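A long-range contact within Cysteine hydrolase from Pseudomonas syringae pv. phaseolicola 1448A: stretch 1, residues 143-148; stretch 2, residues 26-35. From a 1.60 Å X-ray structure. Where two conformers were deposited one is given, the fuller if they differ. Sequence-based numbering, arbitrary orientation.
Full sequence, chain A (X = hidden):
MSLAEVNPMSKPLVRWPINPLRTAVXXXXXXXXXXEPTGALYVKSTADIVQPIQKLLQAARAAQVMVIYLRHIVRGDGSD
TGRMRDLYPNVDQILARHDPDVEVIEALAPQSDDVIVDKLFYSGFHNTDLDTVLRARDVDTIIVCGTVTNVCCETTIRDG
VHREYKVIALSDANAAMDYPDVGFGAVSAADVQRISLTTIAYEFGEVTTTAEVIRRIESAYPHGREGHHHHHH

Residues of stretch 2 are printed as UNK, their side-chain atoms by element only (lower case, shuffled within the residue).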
# COMPACT_ATOMS: atom_id res chain seq x y z
N ILE A 143 13.64 -1.74 -9.52
CA ILE A 143 13.51 -3.18 -9.28
C ILE A 143 13.52 -3.35 -7.77
O ILE A 143 14.49 -2.95 -7.12
CB ILE A 143 14.75 -3.92 -9.87
CG1 ILE A 143 14.75 -3.74 -11.40
CG2 ILE A 143 14.73 -5.41 -9.50
CD1 ILE A 143 16.09 -4.12 -12.05
N VAL A 144 12.46 -3.96 -7.20
CA VAL A 144 12.29 -3.99 -5.75
C VAL A 144 12.49 -5.40 -5.23
O VAL A 144 11.90 -6.36 -5.78
CB VAL A 144 10.89 -3.46 -5.34
CG1 VAL A 144 10.64 -3.65 -3.84
CG2 VAL A 144 10.74 -1.98 -5.75
N CYS A 145 13.36 -5.52 -4.23
CA CYS A 145 13.56 -6.77 -3.50
C CYS A 145 13.73 -6.47 -2.02
O CYS A 145 13.87 -5.29 -1.64
CB CYS A 145 14.79 -7.49 -4.05
SG CYS A 145 16.36 -6.54 -3.83
N GLY A 146 13.70 -7.50 -1.17
CA GLY A 146 13.88 -7.31 0.27
C GLY A 146 12.72 -7.82 1.10
O GLY A 146 12.12 -8.81 0.74
N THR A 147 12.41 -7.13 2.22
CA THR A 147 11.38 -7.61 3.15
C THR A 147 10.74 -6.37 3.83
O THR A 147 11.42 -5.34 3.93
CB THR A 147 12.03 -8.61 4.20
OG1 THR A 147 11.02 -9.42 4.83
CG2 THR A 147 12.81 -7.84 5.29
N VAL A 148 9.47 -6.39 4.29
CA VAL A 148 8.52 -7.50 4.16
C VAL A 148 7.65 -7.29 2.91
O VAL A 148 7.19 -6.17 2.64
CB VAL A 148 7.66 -7.62 5.46
CG1 VAL A 148 6.67 -8.77 5.38
CG2 VAL A 148 8.57 -7.76 6.69
N UNK A 26 16.35 -1.43 -5.71
CA UNK A 26 16.07 -1.01 -4.34
C UNK A 26 16.01 -2.25 -3.44
O UNK A 26 15.18 -3.15 -3.63
c UNK A 26 14.80 0.98 -5.22
c UNK A 26 14.78 -0.19 -4.23
c UNK A 26 14.61 0.32 -2.79
c UNK A 26 13.50 1.76 -5.24
N UNK A 27 16.93 -2.29 -2.47
CA UNK A 27 17.01 -3.42 -1.52
C UNK A 27 16.35 -2.99 -0.21
O UNK A 27 16.90 -2.17 0.55
c UNK A 27 19.26 -4.09 -2.57
c UNK A 27 18.51 -5.05 -0.36
c UNK A 27 18.48 -3.82 -1.24
N UNK A 28 15.14 -3.50 0.01
CA UNK A 28 14.32 -3.01 1.12
C UNK A 28 14.62 -3.72 2.43
O UNK A 28 14.34 -4.93 2.57
c UNK A 28 12.82 -3.16 0.78
c UNK A 28 11.96 -2.56 1.92
c UNK A 28 12.51 -2.53 -0.61
N UNK A 29 15.18 -2.97 3.39
CA UNK A 29 15.24 -3.36 4.80
C UNK A 29 15.89 -4.74 5.04
O UNK A 29 15.43 -5.51 5.89
c UNK A 29 13.31 -1.87 5.52
o UNK A 29 12.13 -1.70 5.90
c UNK A 29 13.83 -3.30 5.41
o UNK A 29 14.08 -0.94 5.18
N UNK A 30 16.97 -5.02 4.32
CA UNK A 30 17.74 -6.24 4.60
C UNK A 30 18.69 -6.04 5.79
O UNK A 30 19.92 -6.19 5.69
c UNK A 30 17.54 -10.10 2.76
c UNK A 30 17.31 -7.37 2.33
c UNK A 30 18.37 -6.82 3.32
s UNK A 30 16.29 -8.75 2.95
N UNK A 31 18.06 -5.76 6.93
CA UNK A 31 18.74 -5.39 8.17
C UNK A 31 18.76 -6.59 9.10
O UNK A 31 17.88 -7.49 9.03
o UNK A 31 15.86 -1.95 7.97
c UNK A 31 17.99 -4.24 8.83
c UNK A 31 16.98 -1.96 8.50
n UNK A 31 17.31 -1.17 9.53
c UNK A 31 18.02 -2.93 8.03
N UNK A 32 19.73 -6.59 10.03
CA UNK A 32 19.84 -7.75 10.95
C UNK A 32 18.57 -8.00 11.77
O UNK A 32 18.22 -9.15 12.06
c UNK A 32 24.81 -7.53 11.35
n UNK A 32 26.00 -6.79 11.87
c UNK A 32 22.34 -7.51 11.12
c UNK A 32 21.04 -7.55 11.88
c UNK A 32 23.52 -7.11 12.00
N UNK A 33 17.86 -6.93 12.14
CA UNK A 33 16.64 -7.04 12.92
C UNK A 33 15.53 -7.89 12.22
O UNK A 33 14.71 -8.54 12.91
c UNK A 33 16.14 -5.61 13.31
c UNK A 33 15.03 -5.66 14.36
c UNK A 33 15.74 -4.83 12.07
N UNK A 34 15.55 -7.92 10.88
CA UNK A 34 14.62 -8.76 10.09
C UNK A 34 15.24 -10.08 9.62
O UNK A 34 14.51 -11.04 9.38
c UNK A 34 14.12 -8.01 8.85
c UNK A 34 11.58 -5.45 10.03
c UNK A 34 13.51 -4.28 9.19
c UNK A 34 13.46 -6.70 9.17
c UNK A 34 12.19 -6.68 9.74
c UNK A 34 14.10 -5.49 8.89
c UNK A 34 12.26 -4.25 9.76
N UNK A 35 16.56 -10.12 9.49
CA UNK A 35 17.22 -11.25 8.84
C UNK A 35 17.90 -12.25 9.79
O UNK A 35 18.14 -13.40 9.41
c UNK A 35 18.25 -10.76 7.83
s UNK A 35 17.49 -9.88 6.45
O HOH W 1 10.77 -3.98 6.68

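Position 26 carries four carbons, forked at the first, with one arm two carbons long. Its backbone does the pairing with stretch 1: the N of position 26 donates to Ile143 O at 2.8 Å, almost perfectly straight, and the O of position 26 accepts from Cys145 N at 3.0 Å, so the residue brackets Val144, its parallel partner. The two side chains lie on the same face of the sheet. The forked, unequal arms make it isoleucine, Ile26.

Position 27 has one carbon carrying two more, three in all. It pairs with Cys145 and shares the other face with it; one of its two end carbons lies 4.0 Å from Cys145 SG, an apolar contact between neighbours. This is valine, and the carbon in question is Val27 CG2.

Position 28 repeats that pattern, one carbon bearing two. Its N donates to Cys145 O at 2.7 Å, and its O accepts from Thr147 N at 2.9 Å. One of its methyls packs 3.9 Å from Val144 CG1. It is again valine, and that methyl is Val28 CG2. The facing residue is Gly146, whose CA comes within 3.3 Å of Val28 O in a CA-H...O contact. A CB there would fall 2.2 Å from Val28 O, and the backbone angles of Gly146 independently call for glycine.

Position 29 shows two carbons, the second carrying two oxygens. Its CB sits 3.5 Å from Thr147 O. A carboxylate on a single CB carbon means aspartate. A water links the two residues, donating to Asp29 OD2 at 2.8 Å and to Thr147 O at 3.1 Å.

Position 30 is an unbranched run of two carbons, a sulfur and a carbon. The sulfur reaches back to the corner in stretch 1, 3.9 Å from Gly146 CA and 4.3 Å from Thr147 CG2. It is methionine, and the sulfur is Met30 SD.

Position 31 has three carbons, the third holding one oxygen and one nitrogen, an amide. It touches nothing on stretch 1 but stands at the N-cap position, and its backbone O accepts from position 34 N at 3.0 Å. The residue is glutamine.

Position 32 has four carbons in a row ending in nitrogen, out of reach of stretch 1: lysine.

Position 33, one carbon bearing two, is also out of reach; it is a valine.

Position 34 holds one carbon and then a ring of six carbons with no oxygen. Its CB lies 3.8 Å from Thr147 CG2, and that methyl meets the ring obliquely. It is phenylalanine.

Position 35, one carbon then a sulfur, makes no contact with stretch 1, and its N bonds to Gln31 O at 3.0 Å. It is cysteine.

The contact works as a parallel ladder of four backbone hydrogen bonds that continues past the corner at Gly146. Val27 packs on Cys145 on one face, Val28 reaches Val144, and Ile26 shares Val144's face; Met30 and Phe34 then close on Thr147. For a designer, the rule is to let the backbone set the register, keep glycine at the corner, where a CB would run into the facing carbonyl, and close the end with packing and a bridging water.

Stretch 2, residues 26-35: IVVDMQKVFC
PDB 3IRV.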